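Local coordinates for protein dTDP-4-dehydrorhamnose reductase (Yersinia enterocolitica, PDB 5U9C) that probably catalyses the NADPH-dependent reduction of dTDP-4-dehydro-beta-L-rhamnose to dTDP-beta-L-rhamnose, the sugar nucleotide product of its biosynthetic pathway, at residues Gly98-Tyr103 with Asn148-Arg153; Trp156-Gly161 with Ala284-Thr289. All coordinates share one frame; numbering follows the deposited sequence.

Interaction 1: Gly98-Tyr103 with Asn148-Arg153; sequences GAWLLY and NHLIIR
Leu102 CD1 sits at the apolar centre, 3.6 Å from Ile152 CD1 and 3.9 Å from Leu150 CG, so that one methyl bridges two residues of the neighbouring strand. CG of Leu102 stands anti to the backbone N (chi1 171°), and chi2 of 46° then brings CD1 toward the partner strand, close to Leu150 O. Leu150 runs alongside the Trp100 side chain in the same sense, and its CB packs 3.7 Å from CZ2 of the indole. Helix 196-209 closes this face: Ile207 touches Trp100, Ile203 touches Leu102 and Phe202 touches Ile152. On the other face, under helix 129-144, Ile151 CG1 meets Tyr103 CB and lies at the edge of the phenol ring, near its plane. The two segments are adjacent parallel strands in the central sheet of a Rossmann-type fold, with helices on both faces and strand 59-62 flanking Leu102 on its far side. Four backbone hydrogen bonds join them in the staggered parallel pattern: Leu101 N to Asn148 O, Leu150 N to Leu101 O, Tyr103 N to Leu150 O and Ile152 N to Tyr103 O. The shorter two are Leu150 N to Leu101 O and Tyr103 N to Leu150 O, each 2.8 Å. Toward the N-terminal ends of the strands the chemistry turns polar. Asn148 OD1 lies in the indole plane at the ring edge, 3.3 Å from Trp100 CD1, with amide and ring planes 62° apart; Trp100 NE1 itself bonds to His211 O. Asn148 ND2 donates to two waters, at 2.7 Å and 3.1 Å, and these in turn donate to Gly98 O and Ala99 O respectively. Gly98, with positive phi, is the C-prime residue of the Schellman motif ending helix 76-97.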
ATOM      1  N   GLY D  98      28.679  16.431 -28.004  1.00 36.15           N
ATOM      2  CA  GLY D  98      28.016  15.498 -28.937  1.00 37.29           C
ATOM      3  C   GLY D  98      28.403  14.025 -28.825  1.00 35.86           C
ATOM      4  O   GLY D  98      28.241  13.257 -29.777  1.00 37.29           O
ATOM      5  N   ALA D  99      28.879  13.616 -27.655  1.00 33.07           N
ATOM      6  CA  ALA D  99      29.299  12.247 -27.459  1.00 32.07           C
ATOM      7  C   ALA D  99      28.127  11.327 -27.146  1.00 31.51           C
ATOM      8  O   ALA D  99      27.173  11.719 -26.446  1.00 31.50           O
ATOM      9  CB  ALA D  99      30.314  12.182 -26.320  1.00 31.56           C
ATOM     10  N   TRP D 100      28.206  10.100 -27.657  1.00 30.57           N
ATOM     11  CA  TRP D 100      27.239   9.044 -27.324  1.00 30.37           C
ATOM     12  C   TRP D 100      27.621   8.586 -25.915  1.00 28.89           C
ATOM     13  O   TRP D 100      28.787   8.292 -25.659  1.00 28.90           O
ATOM     14  CB  TRP D 100      27.349   7.914 -28.333  1.00 31.56           C
ATOM     15  CG  TRP D 100      26.527   6.671 -28.092  1.00 31.36           C
ATOM     16  CD1 TRP D 100      25.253   6.417 -28.542  1.00 32.36           C
ATOM     17  CD2 TRP D 100      26.972   5.469 -27.460  1.00 30.77           C
ATOM     18  NE1 TRP D 100      24.875   5.143 -28.187  1.00 32.51           N
ATOM     19  CE2 TRP D 100      25.914   4.537 -27.534  1.00 31.71           C
ATOM     20  CE3 TRP D 100      28.159   5.093 -26.814  1.00 31.44           C
ATOM     21  CZ2 TRP D 100      26.010   3.256 -26.993  1.00 31.66           C
ATOM     22  CZ3 TRP D 100      28.252   3.825 -26.283  1.00 30.89           C
ATOM     23  CH2 TRP D 100      27.179   2.918 -26.377  1.00 31.31           C
ATOM     24  N   LEU D 101      26.647   8.560 -25.005  1.00 28.17           N
ATOM     25  CA  LEU D 101      26.879   8.241 -23.605  1.00 27.07           C
ATOM     26  C   LEU D 101      26.225   6.958 -23.150  1.00 27.69           C
ATOM     27  O   LEU D 101      25.009   6.784 -23.280  1.00 28.36           O
ATOM     28  CB  LEU D 101      26.352   9.387 -22.739  1.00 26.91           C
ATOM     29  CG  LEU D 101      26.346   9.226 -21.215  1.00 25.64           C
ATOM     30  CD1 LEU D 101      27.739   8.997 -20.661  1.00 26.43           C
ATOM     31  CD2 LEU D 101      25.760  10.467 -20.581  1.00 26.46           C
ATOM     32  N   LEU D 102      27.025   6.082 -22.563  1.00 27.02           N
ATOM     33  CA  LEU D 102      26.537   4.830 -22.022  1.00 28.79           C
ATOM     34  C   LEU D 102      26.584   4.957 -20.519  1.00 26.96           C
ATOM     35  O   LEU D 102      27.623   5.289 -19.960  1.00 26.74           O
ATOM     36  CB  LEU D 102      27.377   3.643 -22.512  1.00 31.18           C
ATOM     37  CG  LEU D 102      27.145   2.252 -21.890  1.00 35.58           C
ATOM     38  CD1 LEU D 102      25.704   1.871 -21.776  1.00 40.30           C
ATOM     39  CD2 LEU D 102      27.876   1.179 -22.682  1.00 40.22           C
ATOM     40  N   TYR D 103      25.447   4.743 -19.878  1.00 25.94           N
ATOM     41  CA  TYR D 103      25.332   4.811 -18.419  1.00 26.77           C
ATOM     42  C   TYR D 103      24.949   3.438 -17.893  1.00 26.50           C
ATOM     43  O   TYR D 103      23.944   2.869 -18.305  1.00 26.31           O
ATOM     44  CB  TYR D 103      24.274   5.857 -17.994  1.00 26.26           C
ATOM     45  CG  TYR D 103      24.023   5.975 -16.496  1.00 26.67           C
ATOM     46  CD1 TYR D 103      25.070   6.224 -15.612  1.00 28.45           C
ATOM     47  CD2 TYR D 103      22.728   5.943 -15.969  1.00 27.22           C
ATOM     48  CE1 TYR D 103      24.852   6.369 -14.248  1.00 27.80           C
ATOM     49  CE2 TYR D 103      22.501   6.096 -14.600  1.00 27.08           C
ATOM     50  CZ  TYR D 103      23.569   6.317 -13.753  1.00 27.56           C
ATOM     51  OH  TYR D 103      23.379   6.490 -12.412  1.00 29.69           O
ATOM     52  N   ASN D 148      20.935  10.195 -28.047  1.00 38.23           N
ATOM     53  CA  ASN D 148      22.294   9.704 -28.184  1.00 38.08           C
ATOM     54  C   ASN D 148      22.837   9.153 -26.864  1.00 34.38           C
ATOM     55  O   ASN D 148      23.932   9.514 -26.432  1.00 33.52           O
ATOM     56  CB  ASN D 148      23.162  10.862 -28.720  1.00 38.80           C
ATOM     57  CG  ASN D 148      24.408  10.389 -29.438  1.00 40.53           C
ATOM     58  OD1 ASN D 148      24.445   9.302 -30.022  1.00 39.95           O
ATOM     59  ND2 ASN D 148      25.428  11.243 -29.457  1.00 43.47           N
ATOM     60  N   HIS D 149      22.050   8.297 -26.206  1.00 31.39           N
ATOM     61  CA  HIS D 149      22.493   7.656 -24.975  1.00 30.50           C
ATOM     62  C   HIS D 149      22.025   6.219 -24.951  1.00 28.83           C
ATOM     63  O   HIS D 149      21.077   5.839 -25.682  1.00 28.13           O
ATOM     64  CB  HIS D 149      21.926   8.347 -23.743  1.00 31.56           C
ATOM     65  CG  HIS D 149      20.451   8.145 -23.574  1.00 33.92           C
ATOM     66  ND1 HIS D 149      19.513   8.991 -24.129  1.00 35.41           N
ATOM     67  CD2 HIS D 149      19.753   7.177 -22.931  1.00 34.25           C
ATOM     68  CE1 HIS D 149      18.299   8.555 -23.828  1.00 36.68           C
ATOM     69  NE2 HIS D 149      18.416   7.449 -23.117  1.00 36.06           N
ATOM     70  N   LEU D 150      22.678   5.440 -24.100  1.00 25.17           N
ATOM     71  CA  LEU D 150      22.283   4.062 -23.843  1.00 25.34           C
ATOM     72  C   LEU D 150      22.382   3.830 -22.334  1.00 24.89           C
ATOM     73  O   LEU D 150      23.442   4.053 -21.722  1.00 25.55           O
ATOM     74  CB  LEU D 150      23.149   3.061 -24.595  1.00 25.46           C
ATOM     75  CG  LEU D 150      22.807   1.581 -24.349  1.00 26.03           C
ATOM     76  CD1 LEU D 150      21.351   1.269 -24.672  1.00 27.72           C
ATOM     77  CD2 LEU D 150      23.719   0.654 -25.133  1.00 25.88           C
ATOM     78  N   ILE D 151      21.274   3.410 -21.738  1.00 23.71           N
ATOM     79  CA  ILE D 151      21.218   3.098 -20.313  1.00 23.69           C
ATOM     80  C   ILE D 151      20.992   1.605 -20.217  1.00 23.66           C
ATOM     81  O   ILE D 151      20.017   1.077 -20.793  1.00 23.69           O
ATOM     82  CB  ILE D 151      20.078   3.857 -19.628  1.00 24.25           C
ATOM     83  CG1 ILE D 151      20.431   5.345 -19.569  1.00 25.31           C
ATOM     84  CG2 ILE D 151      19.823   3.307 -18.221  1.00 24.60           C
ATOM     85  CD1 ILE D 151      19.253   6.244 -19.246  1.00 26.90           C
ATOM     86  N   ILE D 152      21.910   0.919 -19.544  1.00 25.62           N
ATOM     87  CA  ILE D 152      21.816  -0.523 -19.362  1.00 25.01           C
ATOM     88  C   ILE D 152      21.671  -0.818 -17.882  1.00 24.22           C
ATOM     89  O   ILE D 152      22.506  -0.400 -17.060  1.00 24.52           O
ATOM     90  CB  ILE D 152      23.044  -1.265 -19.868  1.00 26.44           C
ATOM     91  CG1 ILE D 152      23.326  -0.917 -21.332  1.00 27.13           C
ATOM     92  CG2 ILE D 152      22.847  -2.776 -19.683  1.00 26.67           C
ATOM     93  CD1 ILE D 152      24.575  -1.583 -21.876  1.00 28.83           C
ATOM     94  N   ARG D 153      20.626  -1.546 -17.539  1.00 23.26           N
ATOM     95  CA  ARG D 153      20.405  -1.941 -16.160  1.00 23.35           C
ATOM     96  C   ARG D 153      20.889  -3.373 -15.998  1.00 23.80           C
ATOM     97  O   ARG D 153      20.444  -4.276 -16.706  1.00 23.92           O
ATOM     98  CB  ARG D 153      18.933  -1.813 -15.765  1.00 23.25           C
ATOM     99  CG  ARG D 153      18.352  -0.413 -15.919  1.00 24.05           C
ATOM    100  CD  ARG D 153      16.954  -0.318 -15.320  1.00 24.24           C
ATOM    101  NE  ARG D 153      16.360   1.003 -15.436  1.00 24.75           N
ATOM    102  CZ  ARG D 153      15.215   1.319 -16.042  1.00 26.29           C
ATOM    103  NH1 ARG D 153      14.423   0.395 -16.593  1.00 26.01           N
ATOM    104  NH2 ARG D 153      14.821   2.586 -16.038  1.00 26.25           N
TER
HETATM  105  O   HOH W   1      27.314  10.742 -31.384  1.00 39.67           O
HETATM  106  O   HOH W   2      25.022  13.633 -27.476  1.00 53.75           O

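Interaction 2: Trp156-Gly161 with Ala284-Thr289; sequences WMIGGG and AKYVGT
Tyr286 reaches from helix 279-288 into the turn at Gly159-Gly161, its hydroxyl ending among the backbone atoms of the three glycines. CG stands anti to the backbone N (chi1 177°), continuing a CB that already points toward the loop. Gly161 N donates to Tyr286 OH over 2.9 Å, with an N-H...O angle of 159°, and comes in at the ring edge near its plane. A second bond joins the hydroxyl to Asp165 OD2, so this buried group is gripped by both a backbone amide and a carboxylate. Gly159 CA packs obliquely on the ring, 3.4 Å from Tyr286 CE1. Ile158 packs on the same side of the ring, at its CD2 rim: its CG1 lies between the backbone N and the carbonyl carbon (chi1 66°), and CD1 comes 4.0 Å from Tyr286 CD2, the two side chains passing antiparallel. Ile158 C lies over that ring face, nearer its margin than its middle. At the helix end, Thr289 OG1 turns back to donate to Tyr286 O at 2.7 Å, in the carbonyl plane, and that oxygen also accepts from Thr289 N. Gly160 and Gly161 both have positive phi, backbone angles suited to glycine. In this RmlD-family, extended-SDR fold, the loop after strand 156-158 thus packs on helix 279-288 beside helix 168-177, whose Phe168 and Lys171 bind (R)-malate in a crystal structure of this protein, though none is bound to this chain.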
ATOM      1  N   TRP D 156      22.568  -8.536 -10.353  1.00 25.61           N
ATOM      2  CA  TRP D 156      23.699  -8.916  -9.491  1.00 26.05           C
ATOM      3  C   TRP D 156      24.899  -9.289 -10.373  1.00 26.42           C
ATOM      4  O   TRP D 156      24.911 -10.352 -11.012  1.00 25.64           O
ATOM      5  CB  TRP D 156      23.321 -10.085  -8.594  1.00 27.54           C
ATOM      6  CG  TRP D 156      22.191  -9.784  -7.629  1.00 27.86           C
ATOM      7  CD1 TRP D 156      21.867  -8.569  -7.095  1.00 28.67           C
ATOM      8  CD2 TRP D 156      21.368 -10.744  -6.967  1.00 27.44           C
ATOM      9  NE1 TRP D 156      20.832  -8.712  -6.192  1.00 30.75           N
ATOM     10  CE2 TRP D 156      20.525 -10.040  -6.083  1.00 29.67           C
ATOM     11  CE3 TRP D 156      21.233 -12.121  -7.062  1.00 27.40           C
ATOM     12  CZ2 TRP D 156      19.568 -10.680  -5.302  1.00 29.48           C
ATOM     13  CZ3 TRP D 156      20.277 -12.756  -6.275  1.00 28.23           C
ATOM     14  CH2 TRP D 156      19.462 -12.038  -5.414  1.00 28.37           C
HETATM   15  N   MSE D 157      25.884  -8.398 -10.424  1.00 26.19           N
HETATM   16  CA  MSE D 157      27.042  -8.571 -11.300  1.00 28.92           C
HETATM   17  C   MSE D 157      27.989  -9.664 -10.837  1.00 28.16           C
HETATM   18  O   MSE D 157      28.337  -9.738  -9.669  1.00 28.73           O
HETATM   19  CB  MSE D 157      27.747  -7.211 -11.387  1.00 30.35           C
HETATM   20  CG  MSE D 157      28.798  -7.114 -12.505  1.00 35.15           C
HETATM   21 SE   MSE D 157      27.921  -6.698 -14.222  1.00 37.08          SE
HETATM   22  CE  MSE D 157      27.725  -4.769 -13.873  1.00 33.50           C
ATOM     23  N   ILE D 158      28.349 -10.570 -11.741  1.00 27.76           N
ATOM     24  CA  ILE D 158      29.362 -11.585 -11.433  1.00 29.03           C
ATOM     25  C   ILE D 158      30.546 -11.385 -12.400  1.00 30.74           C
ATOM     26  O   ILE D 158      30.363 -11.213 -13.625  1.00 28.44           O
ATOM     27  CB  ILE D 158      28.820 -13.030 -11.471  1.00 28.85           C
ATOM     28  CG1 ILE D 158      28.390 -13.430 -12.878  1.00 30.67           C
ATOM     29  CG2 ILE D 158      27.649 -13.172 -10.498  1.00 28.30           C
ATOM     30  CD1 ILE D 158      27.895 -14.854 -12.973  1.00 31.58           C
ATOM     31  N   GLY D 159      31.747 -11.347 -11.841  1.00 31.45           N
ATOM     32  CA  GLY D 159      32.955 -11.157 -12.632  1.00 35.04           C
ATOM     33  C   GLY D 159      34.161 -10.831 -11.768  1.00 37.48           C
ATOM     34  O   GLY D 159      34.010 -10.496 -10.600  1.00 38.44           O
ATOM     35  N   GLY D 160      35.349 -10.922 -12.361  1.00 40.10           N
ATOM     36  CA  GLY D 160      36.598 -10.624 -11.666  1.00 42.23           C
ATOM     37  C   GLY D 160      37.522 -11.823 -11.607  1.00 43.23           C
ATOM     38  O   GLY D 160      38.728 -11.672 -11.667  1.00 44.24           O
ATOM     39  N   GLY D 161      36.956 -13.016 -11.482  1.00 43.45           N
ATOM     40  CA  GLY D 161      37.770 -14.227 -11.443  1.00 46.16           C
ATOM     41  C   GLY D 161      38.484 -14.459 -10.110  1.00 47.35           C
ATOM     42  O   GLY D 161      38.296 -13.700  -9.147  1.00 44.59           O
ATOM     43  N   ALA D 284      27.815 -21.189 -14.500  1.00 31.42           N
ATOM     44  CA  ALA D 284      28.775 -22.307 -14.699  1.00 34.02           C
ATOM     45  C   ALA D 284      30.029 -21.855 -15.458  1.00 35.87           C
ATOM     46  O   ALA D 284      31.142 -22.147 -15.034  1.00 36.86           O
ATOM     47  CB  ALA D 284      28.122 -23.495 -15.403  1.00 34.49           C
ATOM     48  N   LYS D 285      29.847 -21.110 -16.546  1.00 36.80           N
ATOM     49  CA  LYS D 285      30.994 -20.589 -17.324  1.00 40.96           C
ATOM     50  C   LYS D 285      31.913 -19.715 -16.465  1.00 38.11           C
ATOM     51  O   LYS D 285      33.136 -19.808 -16.548  1.00 37.73           O
ATOM     52  CB  LYS D 285      30.530 -19.771 -18.524  1.00 46.78           C
ATOM     53  CG  LYS D 285      29.814 -20.569 -19.608  1.00 56.06           C
ATOM     54  CD  LYS D 285      29.556 -19.729 -20.860  1.00 63.76           C
ATOM     55  CE  LYS D 285      30.858 -19.284 -21.526  1.00 72.00           C
ATOM     56  NZ  LYS D 285      30.633 -18.422 -22.721  1.00 79.09           N
ATOM     57  N   TYR D 286      31.317 -18.870 -15.636  1.00 35.28           N
ATOM     58  CA  TYR D 286      32.096 -17.986 -14.772  1.00 35.20           C
ATOM     59  C   TYR D 286      32.832 -18.769 -13.674  1.00 35.37           C
ATOM     60  O   TYR D 286      34.017 -18.540 -13.427  1.00 39.80           O
ATOM     61  CB  TYR D 286      31.216 -16.889 -14.161  1.00 33.57           C
ATOM     62  CG  TYR D 286      31.985 -16.009 -13.216  1.00 33.92           C
ATOM     63  CD1 TYR D 286      33.078 -15.276 -13.679  1.00 36.39           C
ATOM     64  CD2 TYR D 286      31.641 -15.907 -11.864  1.00 32.56           C
ATOM     65  CE1 TYR D 286      33.824 -14.483 -12.832  1.00 36.12           C
ATOM     66  CE2 TYR D 286      32.372 -15.087 -11.007  1.00 32.40           C
ATOM     67  CZ  TYR D 286      33.458 -14.381 -11.500  1.00 34.82           C
ATOM     68  OH  TYR D 286      34.201 -13.558 -10.697  1.00 35.51           O
ATOM     69  N   VAL D 287      32.142 -19.702 -13.037  1.00 34.23           N
ATOM     70  CA  VAL D 287      32.748 -20.514 -11.975  1.00 34.86           C
ATOM     71  C   VAL D 287      33.890 -21.354 -12.548  1.00 37.56           C
ATOM     72  O   VAL D 287      34.890 -21.561 -11.873  1.00 38.94           O
ATOM     73  CB  VAL D 287      31.714 -21.406 -11.263  1.00 33.33           C
ATOM     74  CG1 VAL D 287      32.387 -22.385 -10.302  1.00 35.70           C
ATOM     75  CG2 VAL D 287      30.691 -20.541 -10.533  1.00 32.72           C
ATOM     76  N   GLY D 288      33.745 -21.813 -13.794  1.00 38.40           N
ATOM     77  CA  GLY D 288      34.809 -22.582 -14.467  1.00 42.91           C
ATOM     78  C   GLY D 288      36.157 -21.857 -14.551  1.00 44.44           C
ATOM     79  O   GLY D 288      37.207 -22.498 -14.575  1.00 49.68           O
ATOM     80  N   THR D 289      36.143 -20.523 -14.568  1.00 43.70           N
ATOM     81  CA  THR D 289      37.388 -19.748 -14.610  1.00 47.63           C
ATOM     82  C   THR D 289      38.168 -19.780 -13.289  1.00 49.20           C
ATOM     83  O   THR D 289      39.265 -19.246 -13.227  1.00 52.45           O
ATOM     84  CB  THR D 289      37.162 -18.260 -14.983  1.00 47.78           C
ATOM     85  OG1 THR D 289      36.497 -17.566 -13.916  1.00 44.70           O
ATOM     86  CG2 THR D 289      36.377 -18.123 -16.295  1.00 47.58           C
TER

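Both contacts are largely buried, interaction 1 reaching the surface at Gly98 and interaction 2 at Thr289, yet they lie on opposite sides of the chain's centre, about 26 Å apart between centres. Interaction 1 joins neighbouring strands of the parallel sheet by regular backbone bonding and apolar packing, with water-mediated links at one end. Interaction 2 pairs a strand-and-loop segment with the C-terminal helix, burying less than half as much surface, and depends chiefly on a single aromatic residue and its hydroxyl. They share no segment, but strand 149-154 of interaction 1 is followed closely by strand 156-158 of interaction 2, where the chain leaves the parallel sheet for the smaller mixed one. Helix 196-209 touches segments of both.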